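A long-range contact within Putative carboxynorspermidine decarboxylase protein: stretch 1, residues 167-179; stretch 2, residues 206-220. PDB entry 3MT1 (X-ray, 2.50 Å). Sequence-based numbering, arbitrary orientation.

Stretch 1 167-179: NKDFGLFDRMLGE
Stretch 2 (206-220) DYPVDAFSARLRAFS

How are the two backbones arranged? Residues 170-179 and 209-220 are helices that run in the same direction, their axes 8° apart and 10.9 Å at closest approach. Nearest CA atoms set the register: Phe170 CA lies 6.9 Å from Phe212 CA, Asp174 CA 7.7 Å from Arg215 CA, and Leu177 CA 8.6 Å from Phe219 CA, so the spacing widens along the pair. Most residues within the helices keep phi/psi near -60/-40; Asp210 (-89/-42) and Glu179 (-68/-22) depart most. Asp169 caps the first helix, its OD2 accepting from Leu172 N at 3.2 Å; Pro208 holds the N-cap position of the second. Together the stretches bury 603 Å².

What does the approach to the second helix contribute? Asp206 (phi/psi 84/-2) stays out of reach, but Tyr207 (-65/140; chi1 t, chi2 87°) leaves its backbone sideways and brings its ring end across to the start of the first helix. Its edge faces the carbonyl of Lys168, with CE1 3.8 Å from Lys168 O, and its OH stands 3.5 Å from Phe170 CA. The hydroxyl is also hydrogen-bonded to a water, Tyr207 OH to water 1 being 2.7 Å; water 1 lies 2.9 Å from Asn167 O and 2.8 Å from Asp169 O, the latter geometry weak, and so bridges the tyrosine to the loop before the helix. Pro208 (-79/73, C-gamma exo) points toward stretch 1 and places CG 3.8 Å from Phe170 CB, an apolar contact.

How do the aromatic residues fit together in the first turns? Phe170 (chi1 t, chi2 67°) points toward stretch 2, and 115 Å² of it is covered there. Ala211 CB lies over one face of its ring, 4.2 Å from Phe170 CE2; the small methyl fits against the flat surface. Phe212 (chi1 t, chi2 80°) follows, with its CB 3.9 Å from Phe170 CD1. Its ring then meets Phe173 (chi1 t, chi2 73°) in an offset edge-to-face pair, the edge of Phe212 toward the face of Phe173: centroids 5.3 Å apart, planes at 61°, Phe212 CE1 3.5 Å from Phe173 CE2. Such a tilt sets the slightly positive ring hydrogens against the pi cloud.

What does Arg215 do beside the aromatic packing? Arg215 (chi1 t, chi2 p, chi3 t, chi4 98°) points toward stretch 1 and sits as a knob among Phe170, Asp174, Leu177 and Gly178. Its NE donates to Asp174 OD1 (Asp174 chi1 t, chi2 47°) at 2.8 Å, with an N-H...acceptor angle of 149°, a salt bridge in the guanidinium plane. Leu177 CD2 covers one guanidinium face, 3.5 Å from Arg215 CZ, so the same group is paired by charge at its edge and packed by hydrocarbon on its face.

How does the contact finish? Leu216 (chi1 m, chi2 t) reaches Phe173, its CD2 4.3 Å from Phe173 CZ. Phe219 (chi1 t, chi2 -86°) points toward stretch 1, and its CD2 lies 3.7 Å from CD1 of Leu177 (chi1 t, chi2 p), closing the apolar seam.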

# COMPACT_ATOMS: atom_id res chain seq x y z
N ASN B 167 -7.82 -20.20 -10.01
CA ASN B 167 -8.36 -21.40 -10.61
C ASN B 167 -9.34 -22.17 -9.74
O ASN B 167 -8.96 -22.92 -8.84
CB ASN B 167 -7.23 -22.30 -11.11
CG ASN B 167 -7.71 -23.31 -12.10
OD1 ASN B 167 -8.91 -23.51 -12.29
ND2 ASN B 167 -6.76 -23.95 -12.76
N LYS B 168 -10.60 -21.97 -10.07
CA LYS B 168 -11.74 -22.38 -9.28
C LYS B 168 -12.39 -23.61 -9.91
O LYS B 168 -13.39 -24.12 -9.40
CB LYS B 168 -12.71 -21.18 -9.24
CG LYS B 168 -13.85 -21.20 -8.20
CD LYS B 168 -14.47 -19.81 -8.04
CE LYS B 168 -13.60 -18.94 -7.13
NZ LYS B 168 -14.25 -17.64 -6.78
N ASP B 169 -11.80 -24.09 -11.01
CA ASP B 169 -12.37 -25.21 -11.77
C ASP B 169 -11.39 -26.37 -11.90
O ASP B 169 -10.24 -26.19 -12.35
CB ASP B 169 -12.78 -24.73 -13.15
CG ASP B 169 -13.59 -25.75 -13.90
OD1 ASP B 169 -14.82 -25.78 -13.71
OD2 ASP B 169 -12.98 -26.51 -14.69
N PHE B 170 -11.82 -27.56 -11.48
CA PHE B 170 -10.92 -28.69 -11.45
C PHE B 170 -10.49 -29.10 -12.85
O PHE B 170 -9.31 -29.39 -13.08
CB PHE B 170 -11.56 -29.88 -10.78
CG PHE B 170 -10.81 -31.16 -10.99
CD1 PHE B 170 -9.54 -31.33 -10.42
CD2 PHE B 170 -11.36 -32.18 -11.76
CE1 PHE B 170 -8.82 -32.49 -10.62
CE2 PHE B 170 -10.66 -33.37 -11.96
CZ PHE B 170 -9.38 -33.53 -11.39
N GLY B 171 -11.46 -29.11 -13.77
CA GLY B 171 -11.21 -29.42 -15.16
C GLY B 171 -10.04 -28.62 -15.72
O GLY B 171 -9.18 -29.20 -16.43
N LEU B 172 -9.99 -27.31 -15.41
CA LEU B 172 -8.94 -26.43 -15.92
C LEU B 172 -7.60 -26.73 -15.31
O LEU B 172 -6.60 -26.79 -16.03
CB LEU B 172 -9.27 -24.94 -15.72
CG LEU B 172 -8.09 -23.99 -16.00
CD1 LEU B 172 -7.69 -23.95 -17.48
CD2 LEU B 172 -8.38 -22.58 -15.49
N PHE B 173 -7.57 -26.91 -13.99
CA PHE B 173 -6.37 -27.41 -13.31
C PHE B 173 -5.90 -28.73 -13.95
O PHE B 173 -4.71 -28.91 -14.25
CB PHE B 173 -6.58 -27.60 -11.80
CG PHE B 173 -5.46 -28.38 -11.14
CD1 PHE B 173 -4.22 -27.79 -10.93
CD2 PHE B 173 -5.63 -29.72 -10.79
CE1 PHE B 173 -3.18 -28.51 -10.36
CE2 PHE B 173 -4.58 -30.45 -10.20
CZ PHE B 173 -3.36 -29.84 -10.00
N ASP B 174 -6.85 -29.64 -14.18
CA ASP B 174 -6.47 -30.92 -14.78
C ASP B 174 -5.71 -30.78 -16.10
O ASP B 174 -4.70 -31.47 -16.30
CB ASP B 174 -7.66 -31.85 -14.99
CG ASP B 174 -7.22 -33.15 -15.63
OD1 ASP B 174 -6.20 -33.73 -15.14
OD2 ASP B 174 -7.85 -33.57 -16.65
N ARG B 175 -6.17 -29.88 -16.97
CA ARG B 175 -5.48 -29.62 -18.22
C ARG B 175 -4.12 -28.98 -18.04
O ARG B 175 -3.19 -29.29 -18.77
CB ARG B 175 -6.34 -28.78 -19.15
CG ARG B 175 -7.60 -29.50 -19.45
CD ARG B 175 -8.25 -29.00 -20.67
NE ARG B 175 -9.34 -29.89 -21.03
CZ ARG B 175 -9.23 -30.86 -21.94
NH1 ARG B 175 -8.07 -31.04 -22.57
NH2 ARG B 175 -10.29 -31.62 -22.21
N MSE B 176 -3.98 -28.10 -17.05
CA MSE B 176 -2.72 -27.39 -16.85
C MSE B 176 -1.64 -28.34 -16.34
O MSE B 176 -0.48 -28.26 -16.75
CB MSE B 176 -2.94 -26.26 -15.88
CG MSE B 176 -4.08 -25.42 -16.32
SE MSE B 176 -3.45 -23.76 -17.02
CE MSE B 176 -3.75 -22.77 -15.37
N LEU B 177 -2.04 -29.25 -15.47
CA LEU B 177 -1.17 -30.28 -15.01
C LEU B 177 -0.77 -31.19 -16.19
O LEU B 177 0.35 -31.73 -16.24
CB LEU B 177 -1.87 -31.08 -13.91
CG LEU B 177 -0.99 -32.07 -13.18
CD1 LEU B 177 0.24 -31.38 -12.56
CD2 LEU B 177 -1.81 -32.82 -12.15
N GLY B 178 -1.68 -31.32 -17.15
CA GLY B 178 -1.43 -32.13 -18.33
C GLY B 178 -0.34 -31.53 -19.20
O GLY B 178 0.56 -32.24 -19.62
N GLU B 179 -0.43 -30.23 -19.46
CA GLU B 179 0.59 -29.53 -20.27
C GLU B 179 1.94 -29.44 -19.57
O GLU B 179 2.98 -29.28 -20.22
CB GLU B 179 0.10 -28.14 -20.76
CG GLU B 179 -0.37 -28.17 -22.25
CD GLU B 179 -0.93 -26.83 -22.78
OE1 GLU B 179 -1.48 -26.03 -21.98
OE2 GLU B 179 -0.81 -26.60 -24.00
N ASP B 206 -18.07 -27.09 -2.95
CA ASP B 206 -18.43 -27.78 -4.19
C ASP B 206 -17.24 -28.17 -5.06
O ASP B 206 -17.40 -28.80 -6.11
CB ASP B 206 -19.44 -26.96 -5.00
CG ASP B 206 -20.78 -26.76 -4.27
OD1 ASP B 206 -21.31 -27.78 -3.73
OD2 ASP B 206 -21.27 -25.60 -4.23
N TYR B 207 -16.03 -27.82 -4.65
CA TYR B 207 -14.87 -28.31 -5.40
C TYR B 207 -14.77 -29.84 -5.28
O TYR B 207 -15.04 -30.41 -4.20
CB TYR B 207 -13.60 -27.65 -4.90
CG TYR B 207 -12.45 -27.71 -5.87
CD1 TYR B 207 -12.28 -26.72 -6.86
CD2 TYR B 207 -11.51 -28.75 -5.80
CE1 TYR B 207 -11.23 -26.76 -7.75
CE2 TYR B 207 -10.45 -28.80 -6.67
CZ TYR B 207 -10.31 -27.81 -7.65
OH TYR B 207 -9.24 -27.87 -8.52
N PRO B 208 -14.40 -30.52 -6.41
CA PRO B 208 -14.29 -31.99 -6.41
C PRO B 208 -12.99 -32.39 -5.75
O PRO B 208 -12.04 -32.82 -6.41
CB PRO B 208 -14.30 -32.36 -7.89
CG PRO B 208 -14.46 -31.02 -8.68
CD PRO B 208 -14.06 -29.94 -7.72
N VAL B 209 -12.97 -32.23 -4.43
CA VAL B 209 -11.79 -32.41 -3.62
C VAL B 209 -11.15 -33.80 -3.74
O VAL B 209 -9.93 -33.96 -3.64
CB VAL B 209 -12.12 -32.01 -2.15
CG1 VAL B 209 -11.03 -32.41 -1.19
CG2 VAL B 209 -12.33 -30.50 -2.06
N ASP B 210 -11.99 -34.80 -4.02
CA ASP B 210 -11.56 -36.20 -4.06
C ASP B 210 -11.07 -36.62 -5.44
O ASP B 210 -10.06 -37.30 -5.56
CB ASP B 210 -12.68 -37.11 -3.59
CG ASP B 210 -13.01 -36.91 -2.12
OD1 ASP B 210 -12.15 -37.22 -1.25
OD2 ASP B 210 -14.14 -36.44 -1.83
N ALA B 211 -11.78 -36.19 -6.47
CA ALA B 211 -11.23 -36.24 -7.81
C ALA B 211 -9.84 -35.56 -7.85
O ALA B 211 -8.86 -36.13 -8.32
CB ALA B 211 -12.21 -35.56 -8.78
N PHE B 212 -9.75 -34.35 -7.32
CA PHE B 212 -8.49 -33.58 -7.28
C PHE B 212 -7.34 -34.27 -6.50
O PHE B 212 -6.20 -34.23 -6.94
CB PHE B 212 -8.81 -32.21 -6.71
CG PHE B 212 -7.62 -31.40 -6.33
CD1 PHE B 212 -6.88 -30.72 -7.29
CD2 PHE B 212 -7.26 -31.25 -4.99
CE1 PHE B 212 -5.80 -29.93 -6.94
CE2 PHE B 212 -6.17 -30.48 -4.63
CZ PHE B 212 -5.44 -29.80 -5.61
N SER B 213 -7.68 -34.87 -5.34
CA SER B 213 -6.76 -35.73 -4.58
C SER B 213 -6.27 -36.92 -5.39
O SER B 213 -5.10 -37.28 -5.33
CB SER B 213 -7.45 -36.28 -3.33
OG SER B 213 -7.65 -35.24 -2.38
N ALA B 214 -7.19 -37.52 -6.14
CA ALA B 214 -6.89 -38.70 -6.95
C ALA B 214 -5.98 -38.33 -8.11
O ALA B 214 -5.11 -39.10 -8.51
CB ALA B 214 -8.17 -39.30 -7.46
N ARG B 215 -6.17 -37.14 -8.65
CA ARG B 215 -5.33 -36.66 -9.73
C ARG B 215 -3.92 -36.33 -9.19
O ARG B 215 -2.92 -36.52 -9.90
CB ARG B 215 -5.99 -35.45 -10.41
CG ARG B 215 -5.17 -34.83 -11.52
CD ARG B 215 -5.06 -35.78 -12.74
NE ARG B 215 -4.22 -35.24 -13.82
CZ ARG B 215 -2.94 -35.56 -14.00
NH1 ARG B 215 -2.33 -36.41 -13.17
NH2 ARG B 215 -2.25 -35.05 -15.00
N LEU B 216 -3.85 -35.83 -7.95
CA LEU B 216 -2.60 -35.57 -7.27
C LEU B 216 -1.84 -36.88 -7.05
O LEU B 216 -0.65 -36.98 -7.36
CB LEU B 216 -2.83 -34.80 -5.95
CG LEU B 216 -3.30 -33.32 -6.02
CD1 LEU B 216 -3.53 -32.67 -4.67
CD2 LEU B 216 -2.36 -32.47 -6.81
N ARG B 217 -2.55 -37.90 -6.55
CA ARG B 217 -1.96 -39.22 -6.35
C ARG B 217 -1.27 -39.74 -7.62
O ARG B 217 -0.13 -40.22 -7.56
CB ARG B 217 -3.02 -40.23 -5.89
CG ARG B 217 -3.16 -40.35 -4.37
CD ARG B 217 -3.07 -41.80 -3.87
NE ARG B 217 -3.22 -41.85 -2.41
CZ ARG B 217 -2.23 -41.69 -1.54
NH1 ARG B 217 -0.98 -41.48 -1.95
NH2 ARG B 217 -2.47 -41.73 -0.23
N ALA B 218 -1.97 -39.64 -8.74
CA ALA B 218 -1.50 -40.23 -10.00
C ALA B 218 -0.25 -39.53 -10.55
O ALA B 218 0.65 -40.16 -11.12
CB ALA B 218 -2.62 -40.24 -11.02
N PHE B 219 -0.18 -38.22 -10.38
CA PHE B 219 1.00 -37.49 -10.78
C PHE B 219 2.17 -37.91 -9.90
O PHE B 219 3.25 -38.18 -10.40
CB PHE B 219 0.77 -36.00 -10.65
CG PHE B 219 1.93 -35.18 -11.09
CD1 PHE B 219 2.96 -34.89 -10.21
CD2 PHE B 219 1.99 -34.69 -12.40
CE1 PHE B 219 4.05 -34.13 -10.63
CE2 PHE B 219 3.07 -33.93 -12.83
CZ PHE B 219 4.10 -33.65 -11.95
N SER B 220 1.94 -37.98 -8.60
CA SER B 220 2.97 -38.34 -7.65
C SER B 220 3.40 -39.79 -7.84
O SER B 220 4.57 -40.12 -7.64
CB SER B 220 2.48 -38.09 -6.23
OG SER B 220 3.29 -38.79 -5.29
O HOH W 1 -9.04 -25.59 -9.92